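Local coordinates for protein putative hyaluronoglucosaminidase (PDB 6PWI) that is a family 84 glycoside hydrolase that probably removes N-acetylhexosamine residues from glycans, here the N-terminal and catalytic part of a longer protein, probably secreted and cell-wall-attached, at residues G289-G294 with K321-E326. Residues are numbered along the deposited sequence; the frame is centred on the assembly and turned at random.
Sequences GVRQFG and KGDVYE
At the N-terminal rim of the (beta/alpha)8 barrel, Arg291 and Gln292, leading into the fourth strand (293-296), meet Val324 and Tyr325 in the loop that joins helix 304-321 to the fifth strand (328-330). One direct backbone hydrogen bond links the two segments: Tyr325 N donates to Arg291 O at 2.9 Å, and the same oxygen receives a CA-H contact from Val324. One step on, the direct bond gives way to a water, which accepts from Phe293 N and donates to Tyr325 O, 3.0 Å away; Phe293 also forms a backbone hydrogen bond with Ile328, where the two strands pair directly. The side chain of Gln292 adds a link of its own. With CG anti to the backbone N (chi1 -163°) and the chain extended past it, the amide runs over Tyr325 CB, and NE2 gives a fairly straight bond, 2.8 Å and 162°, to Glu326 O in the carbonyl plane. Arg291, by contrast, bends at chi2 and folds back along its own chain. Its NE forms a salt bridge with Asp323 OD2 at 3.0 Å; the carboxylate lies at the edge of the guanidinium, and OD2 is met from above its own plane, the two planes being 63° apart. NH2 turns the other way to Val290 O, which helps fix the rotation of the guanidinium. Tyr286, at the end of helix 268-286, bonds to both partners of the salt bridge, through its carbonyl O to Arg291 NH2 and its hydroxyl to Asp323 OD1. Deeper in, Val324 CG1 sits against the edge of the Phe293 ring, 4.0 Å from CD2, while that ring stacks with Phe282 of the same helix. Away from the predicted proton donor Asp299, this is the junction of neighbouring parallel strands at the N-terminal end of a TIM barrel.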
ATOM      1  N   GLY A 289     -22.712   0.184   7.443  1.00 27.95           N
ATOM      2  CA  GLY A 289     -22.049  -1.010   6.928  1.00 25.99           C
ATOM      3  C   GLY A 289     -20.643  -1.269   7.484  1.00 25.19           C
ATOM      4  O   GLY A 289     -20.027  -2.274   7.138  1.00 24.86           O
ATOM      5  N   VAL A 290     -20.134  -0.375   8.340  1.00 24.01           N
ATOM      6  CA  VAL A 290     -18.846  -0.576   8.989  1.00 23.77           C
ATOM      7  C   VAL A 290     -18.911  -1.824   9.870  1.00 24.77           C
ATOM      8  O   VAL A 290     -19.830  -1.976  10.671  1.00 25.25           O
ATOM      9  CB  VAL A 290     -18.408   0.660   9.800  1.00 22.78           C
ATOM     10  CG1 VAL A 290     -17.087   0.420  10.509  1.00 21.91           C
ATOM     11  CG2 VAL A 290     -18.331   1.913   8.941  1.00 22.35           C
ATOM     12  N   ARG A 291     -17.904  -2.701   9.739  1.00 25.96           N
ATOM     13  CA  ARG A 291     -17.909  -3.988  10.424  1.00 26.06           C
ATOM     14  C   ARG A 291     -16.578  -4.246  11.140  1.00 26.01           C
ATOM     15  O   ARG A 291     -16.316  -5.369  11.574  1.00 25.06           O
ATOM     16  CB  ARG A 291     -18.274  -5.108   9.440  1.00 25.47           C
ATOM     17  CG  ARG A 291     -19.732  -5.112   8.999  1.00 25.88           C
ATOM     18  CD  ARG A 291     -20.711  -5.472  10.106  1.00 27.74           C
ATOM     19  NE  ARG A 291     -22.112  -5.436   9.698  1.00 29.34           N
ATOM     20  CZ  ARG A 291     -22.845  -4.334   9.520  1.00 30.08           C
ATOM     21  NH1 ARG A 291     -24.107  -4.442   9.148  1.00 29.79           N
ATOM     22  NH2 ARG A 291     -22.331  -3.130   9.714  1.00 30.57           N
ATOM     23  N   GLN A 292     -15.740  -3.205  11.258  1.00 25.19           N
ATOM     24  CA  GLN A 292     -14.485  -3.285  11.993  1.00 24.45           C
ATOM     25  C   GLN A 292     -14.099  -1.891  12.483  1.00 23.73           C
ATOM     26  O   GLN A 292     -14.297  -0.904  11.779  1.00 24.39           O
ATOM     27  CB  GLN A 292     -13.374  -3.923  11.155  1.00 24.49           C
ATOM     28  CG  GLN A 292     -12.196  -4.391  11.998  1.00 25.46           C
ATOM     29  CD  GLN A 292     -11.172  -5.233  11.272  1.00 27.50           C
ATOM     30  OE1 GLN A 292     -11.136  -5.316  10.040  1.00 28.06           O
ATOM     31  NE2 GLN A 292     -10.316  -5.874  12.051  1.00 26.82           N
ATOM     32  N   PHE A 293     -13.538  -1.834  13.694  1.00 22.71           N
ATOM     33  CA  PHE A 293     -13.311  -0.574  14.379  1.00 22.95           C
ATOM     34  C   PHE A 293     -11.914  -0.539  14.995  1.00 22.53           C
ATOM     35  O   PHE A 293     -11.387  -1.568  15.410  1.00 22.50           O
ATOM     36  CB  PHE A 293     -14.391  -0.370  15.447  1.00 23.38           C
ATOM     37  CG  PHE A 293     -15.787  -0.236  14.898  1.00 23.79           C
ATOM     38  CD1 PHE A 293     -16.269   0.996  14.478  1.00 24.24           C
ATOM     39  CD2 PHE A 293     -16.617  -1.341  14.787  1.00 24.01           C
ATOM     40  CE1 PHE A 293     -17.552   1.123  13.965  1.00 24.36           C
ATOM     41  CE2 PHE A 293     -17.898  -1.217  14.266  1.00 24.95           C
ATOM     42  CZ  PHE A 293     -18.366   0.014  13.860  1.00 24.85           C
ATOM     43  N   GLY A 294     -11.332   0.666  15.057  1.00 22.48           N
ATOM     44  CA  GLY A 294     -10.079   0.918  15.750  1.00 21.94           C
ATOM     45  C   GLY A 294     -10.276   1.904  16.897  1.00 22.74           C
ATOM     46  O   GLY A 294     -11.083   2.828  16.798  1.00 23.53           O
ATOM     47  N   LYS A 321     -22.989  -8.396  18.306  1.00 43.07           N
ATOM     48  CA  LYS A 321     -23.322  -8.049  16.935  1.00 40.50           C
ATOM     49  C   LYS A 321     -23.088  -9.235  16.002  1.00 37.52           C
ATOM     50  O   LYS A 321     -23.754  -9.352  14.980  1.00 38.78           O
ATOM     51  CB  LYS A 321     -22.550  -6.794  16.525  1.00 42.17           C
ATOM     52  CG  LYS A 321     -23.051  -5.507  17.167  1.00 40.86           C
ATOM     53  CD  LYS A 321     -24.092  -4.845  16.309  1.00 41.77           C
ATOM     54  CE  LYS A 321     -25.095  -4.035  17.095  1.00 44.32           C
ATOM     55  NZ  LYS A 321     -26.058  -3.388  16.174  1.00 46.41           N
ATOM     56  N   GLY A 322     -22.122 -10.096  16.339  1.00 35.05           N
ATOM     57  CA  GLY A 322     -21.934 -11.355  15.637  1.00 33.52           C
ATOM     58  C   GLY A 322     -21.109 -11.263  14.352  1.00 34.70           C
ATOM     59  O   GLY A 322     -20.450 -12.229  13.983  1.00 35.59           O
ATOM     60  N   ASP A 323     -21.149 -10.121  13.652  1.00 35.48           N
ATOM     61  CA  ASP A 323     -20.481 -10.035  12.360  1.00 35.57           C
ATOM     62  C   ASP A 323     -19.458  -8.893  12.328  1.00 35.65           C
ATOM     63  O   ASP A 323     -19.125  -8.389  11.254  1.00 34.96           O
ATOM     64  CB  ASP A 323     -21.497  -9.967  11.213  1.00 34.95           C
ATOM     65  CG  ASP A 323     -22.344  -8.702  11.211  1.00 36.04           C
ATOM     66  OD1 ASP A 323     -22.468  -8.072  12.282  1.00 36.70           O
ATOM     67  OD2 ASP A 323     -22.868  -8.347  10.136  1.00 37.32           O
ATOM     68  N   VAL A 324     -18.949  -8.496  13.501  1.00 34.14           N
ATOM     69  CA  VAL A 324     -17.940  -7.449  13.568  1.00 34.03           C
ATOM     70  C   VAL A 324     -16.570  -8.086  13.811  1.00 34.68           C
ATOM     71  O   VAL A 324     -16.359  -8.762  14.814  1.00 36.54           O
ATOM     72  CB  VAL A 324     -18.293  -6.381  14.625  1.00 32.89           C
ATOM     73  CG1 VAL A 324     -17.204  -5.326  14.774  1.00 32.86           C
ATOM     74  CG2 VAL A 324     -19.619  -5.716  14.314  1.00 31.97           C
ATOM     75  N   TYR A 325     -15.640  -7.854  12.879  1.00 36.46           N
ATOM     76  CA  TYR A 325     -14.275  -8.335  13.004  1.00 38.45           C
ATOM     77  C   TYR A 325     -13.633  -7.716  14.243  1.00 37.85           C
ATOM     78  O   TYR A 325     -14.194  -6.803  14.847  1.00 37.05           O
ATOM     79  CB  TYR A 325     -13.480  -8.026  11.735  1.00 43.46           C
ATOM     80  CG  TYR A 325     -13.944  -8.732  10.485  1.00 51.22           C
ATOM     81  CD1 TYR A 325     -13.638 -10.067  10.257  1.00 55.81           C
ATOM     82  CD2 TYR A 325     -14.668  -8.058   9.512  1.00 53.31           C
ATOM     83  CE1 TYR A 325     -14.050 -10.716   9.101  1.00 56.90           C
ATOM     84  CE2 TYR A 325     -15.087  -8.691   8.351  1.00 54.51           C
ATOM     85  CZ  TYR A 325     -14.774 -10.025   8.143  1.00 56.63           C
ATOM     86  OH  TYR A 325     -15.182 -10.654   7.000  1.00 55.81           O
ATOM     87  N   GLU A 326     -12.449  -8.220  14.612  1.00 39.26           N
ATOM     88  CA  GLU A 326     -11.838  -7.876  15.891  1.00 37.93           C
ATOM     89  C   GLU A 326     -11.308  -6.446  15.868  1.00 33.89           C
ATOM     90  O   GLU A 326     -10.964  -5.923  14.810  1.00 31.95           O
ATOM     91  CB  GLU A 326     -10.791  -8.909  16.320  1.00 39.90           C
ATOM     92  CG  GLU A 326      -9.862  -9.356  15.210  1.00 42.94           C
ATOM     93  CD  GLU A 326      -9.056 -10.588  15.588  1.00 46.99           C
ATOM     94  OE1 GLU A 326      -7.807 -10.481  15.679  1.00 47.19           O
ATOM     95  OE2 GLU A 326      -9.680 -11.652  15.804  1.00 48.91           O
TER
HETATM   96  O   HOH W   1     -14.015  -3.928  15.699  1.00 24.72           O